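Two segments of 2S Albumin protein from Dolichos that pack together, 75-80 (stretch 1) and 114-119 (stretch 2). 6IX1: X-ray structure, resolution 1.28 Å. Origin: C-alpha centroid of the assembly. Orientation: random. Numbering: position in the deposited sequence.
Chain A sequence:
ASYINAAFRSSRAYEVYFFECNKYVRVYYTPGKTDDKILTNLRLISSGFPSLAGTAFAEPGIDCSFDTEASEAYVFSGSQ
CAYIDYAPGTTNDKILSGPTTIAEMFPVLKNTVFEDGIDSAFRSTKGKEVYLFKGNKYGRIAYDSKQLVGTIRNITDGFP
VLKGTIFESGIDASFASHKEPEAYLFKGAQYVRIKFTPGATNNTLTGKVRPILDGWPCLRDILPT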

ATOM      1  N   VAL A  75      -6.469   1.115   6.448  1.00  7.49           N
ATOM      2  CA  VAL A  75      -7.019   1.382   5.118  1.00  8.34           C
ATOM      3  C   VAL A  75      -7.590   2.776   5.068  1.00  6.79           C
ATOM      4  O   VAL A  75      -7.912   3.352   6.131  1.00  8.54           O
ATOM      5  N   PHE A  76      -7.633   3.323   3.878  1.00  6.60           N
ATOM      6  CA  PHE A  76      -7.967   4.726   3.611  1.00  7.72           C
ATOM      7  C   PHE A  76      -8.946   4.800   2.449  1.00  8.84           C
ATOM      8  O   PHE A  76      -8.876   3.949   1.563  1.00  8.38           O
ATOM      9  N   SER A  77      -9.774   5.823   2.430  1.00  8.26           N
ATOM     10  CA  SER A  77     -10.664   6.169   1.321  1.00 10.14           C
ATOM     11  C   SER A  77     -10.887   7.691   1.426  1.00  9.29           C
ATOM     12  O   SER A  77     -11.577   8.120   2.327  1.00  9.28           O
ATOM     13  N   GLY A  78     -10.254   8.433   0.541  1.00  9.19           N
ATOM     14  CA  GLY A  78     -10.285   9.903   0.666  1.00 11.00           C
ATOM     15  C   GLY A  78      -9.722  10.311   2.008  1.00  9.86           C
ATOM     16  O   GLY A  78      -8.663   9.881   2.383  1.00  9.87           O
ATOM     17  N   SER A  79     -10.441  11.155   2.723  1.00 10.02           N
ATOM     18  CA  SER A  79      -9.963  11.620   4.046  1.00 11.22           C
ATOM     19  C   SER A  79     -10.248  10.636   5.170  1.00  9.45           C
ATOM     20  O   SER A  79      -9.899  10.963   6.268  1.00 10.24           O
ATOM     21  N   GLN A  80     -10.959   9.545   4.871  1.00  9.87           N
ATOM     22  CA  GLN A  80     -11.351   8.596   5.912  1.00  9.92           C
ATOM     23  C   GLN A  80     -10.296   7.505   6.045  1.00  9.31           C
ATOM     24  O   GLN A  80      -9.639   7.118   5.046  1.00 10.46           O
ATOM     25  N   PHE A 114      -0.937  15.187   4.210  1.00  6.47           N
ATOM     26  CA  PHE A 114      -1.586  13.879   4.302  1.00  6.83           C
ATOM     27  C   PHE A 114      -3.015  13.994   4.804  1.00  8.07           C
ATOM     28  O   PHE A 114      -3.761  13.004   4.706  1.00  8.73           O
ATOM     29  N   GLU A 115      -3.420  15.121   5.365  1.00  8.49           N
ATOM     30  CA  GLU A 115      -4.723  15.120   6.086  1.00  8.63           C
ATOM     31  C   GLU A 115      -5.925  14.853   5.151  1.00  9.55           C
ATOM     32  O   GLU A 115      -6.885  14.299   5.605  1.00 12.20           O
ATOM     33  N   ASP A 116      -5.867  15.240   3.889  1.00  8.30           N
ATOM     34  CA  ASP A 116      -7.029  15.060   2.990  1.00 10.10           C
ATOM     35  C   ASP A 116      -6.957  13.749   2.211  1.00  9.82           C
ATOM     36  O   ASP A 116      -7.875  13.462   1.457  1.00 11.37           O
ATOM     37  N   GLY A 117      -5.879  12.998   2.378  1.00  8.84           N
ATOM     38  CA  GLY A 117      -5.688  11.738   1.646  1.00  8.86           C
ATOM     39  C   GLY A 117      -4.245  11.392   1.607  1.00  7.10           C
ATOM     40  O   GLY A 117      -3.394  12.243   1.587  1.00  9.43           O
ATOM     41  N   ILE A 118      -4.004  10.094   1.473  1.00  7.66           N
ATOM     42  CA  ILE A 118      -2.657   9.547   1.253  1.00  7.64           C
ATOM     43  C   ILE A 118      -2.668   8.797  -0.064  1.00  7.53           C
ATOM     44  O   ILE A 118      -3.623   8.005  -0.270  1.00  8.69           O
ATOM     45  N   ASP A 119      -1.626   8.955  -0.883  1.00  7.36           N
ATOM     46  CA  ASP A 119      -1.639   8.199  -2.150  1.00  7.45           C
ATOM     47  C   ASP A 119      -1.217   6.758  -1.925  1.00  7.35           C
ATOM     48  O   ASP A 119      -1.829   5.879  -2.576  1.00  8.46           O
TER

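Stretch 1 enters the contact as the end of a strand, V75 to S77, and then reverses through a type II' turn from S77 to Q80. V75, with chi1 at -63° (m), has its side chain out of reach, V75 CB being 10.2 Å from I118 O.

F76 supplies the apolar part of the packing. Its CA-to-CB bond points toward stretch 2, and chi1 of -62° (m) with chi2 of 76° brings the ring to I118, whose own CA-to-CB bond points toward stretch 1. I118 is m at chi1 (-50°) and t at chi2 (-175°), an extended arrangement that places its terminal methyl near the ring: F76 CE2 lies 3.7 Å from I118 CD1, an oblique approach. The CA atoms of F76 and I118 are 7.5 Å apart, a separation that the two inward side chains span.

S77 points away, its t rotamer (-176°) directing OG to a hydrogen bond elsewhere in the structure. Its backbone closes the turn, with S77 N to Q80 O at 2.9 Å and Q80 N to S77 O at 3.0 Å.

At G78 the contact passes to backbone atoms. Its phi of 58° is one that favours glycine, and G78 O receives a CA-H...O contact from G117 CA at 3.6 Å, with 142° at the hydrogen. Water 1 bridges the stretches, donating to G78 O at 2.8 Å and accepting from I118 N at 3.1 Å.

S79 points sideways in the p rotamer (65°); its CB lies 4.0 Å from E115 O. The CA atoms of S79 and D116 are only 4.6 Å apart, yet the D116 CA-to-CB bond points away, leaving backbone as the surface met here. Q80 also points away and makes no contact. No direct hydrogen bond joins the stretches.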

ATOM      1  CB  VAL A  75      -8.091   0.319   4.818  1.00  9.23           C
ATOM      2  CG1 VAL A  75      -7.493  -1.073   4.763  1.00  9.40           C
ATOM      3  CG2 VAL A  75      -9.278   0.280   5.774  1.00  9.93           C
ATOM      4  CB  PHE A  76      -6.705   5.511   3.230  1.00  9.41           C
ATOM      5  CG  PHE A  76      -5.631   5.577   4.302  1.00  8.23           C
ATOM      6  CD1 PHE A  76      -4.801   4.496   4.572  1.00  8.62           C
ATOM      7  CD2 PHE A  76      -5.556   6.671   5.150  1.00  9.95           C
ATOM      8  CE1 PHE A  76      -3.883   4.516   5.610  1.00  8.10           C
ATOM      9  CE2 PHE A  76      -4.680   6.650   6.207  1.00  9.98           C
ATOM     10  CZ  PHE A  76      -3.819   5.594   6.442  1.00  9.14           C
ATOM     11  CB  SER A  77     -11.951   5.439   1.350  1.00  9.51           C
ATOM     12  OG  SER A  77     -12.739   5.742   0.218  1.00 11.87           O
ATOM     13  CB  SER A  79     -10.473  13.000   4.416  1.00 13.13           C
ATOM     14  OG  SER A  79     -11.888  13.028   4.593  1.00 22.71           O
ATOM     15  CB  GLN A  80     -12.680   7.947   5.606  1.00 12.81           C
ATOM     16  CG  GLN A  80     -13.821   8.952   5.673  1.00 16.96           C
ATOM     17  CD  GLN A  80     -15.169   8.301   5.504  1.00 23.09           C
ATOM     18  OE1 GLN A  80     -15.862   8.567   4.529  1.00 29.42           O
ATOM     19  NE2 GLN A  80     -15.553   7.485   6.475  1.00 28.61           N
ATOM     20  CB  PHE A 114      -0.802  12.967   5.240  1.00  8.68           C
ATOM     21  CG  PHE A 114       0.557  12.581   4.713  1.00  7.84           C
ATOM     22  CD1 PHE A 114       0.756  11.898   3.547  1.00  8.00           C
ATOM     23  CD2 PHE A 114       1.685  13.081   5.337  1.00  7.67           C
ATOM     24  CE1 PHE A 114       2.021  11.642   3.062  1.00  9.04           C
ATOM     25  CE2 PHE A 114       2.946  12.809   4.878  1.00  8.07           C
ATOM     26  CZ  PHE A 114       3.106  12.096   3.760  1.00  8.35           C
ATOM     27  CB  GLU A 115      -4.924  16.410   6.842  1.00 11.94           C
ATOM     28  CG  GLU A 115      -5.231  17.641   6.081  1.00 10.96           C
ATOM     29  CD  GLU A 115      -5.614  18.836   6.976  1.00 13.22           C
ATOM     30  OE1 GLU A 115      -5.755  18.646   8.269  1.00 11.89           O
ATOM     31  OE2 GLU A 115      -5.730  19.914   6.402  1.00 21.20           O
ATOM     32  CB  ASP A 116      -7.140  16.224   1.988  1.00 13.20           C
ATOM     33  CG  ASP A 116      -7.349  17.581   2.614  1.00 18.39           C
ATOM     34  OD1 ASP A 116      -8.120  17.605   3.532  1.00 23.51           O
ATOM     35  OD2 ASP A 116      -6.760  18.560   2.116  1.00 37.92           O
ATOM     36  CB  ILE A 118      -2.210   8.715   2.492  1.00  8.30           C
ATOM     37  CG1 ILE A 118      -2.426   9.511   3.799  1.00  9.10           C
ATOM     38  CG2 ILE A 118      -0.772   8.257   2.309  1.00  8.55           C
ATOM     39  CD1 ILE A 118      -1.944   8.861   5.002  1.00 10.08           C
ATOM     40  CB  ASP A 119      -0.661   8.826  -3.140  1.00  7.80           C
ATOM     41  CG  ASP A 119      -1.052  10.191  -3.706  1.00  8.75           C
ATOM     42  OD1 ASP A 119      -2.260  10.555  -3.582  1.00 10.50           O
ATOM     43  OD2 ASP A 119      -0.175  10.901  -4.198  1.00 10.48           O
TER
HETATM   44  O   HOH W   1      -6.607   8.536   1.125  1.00 10.46           O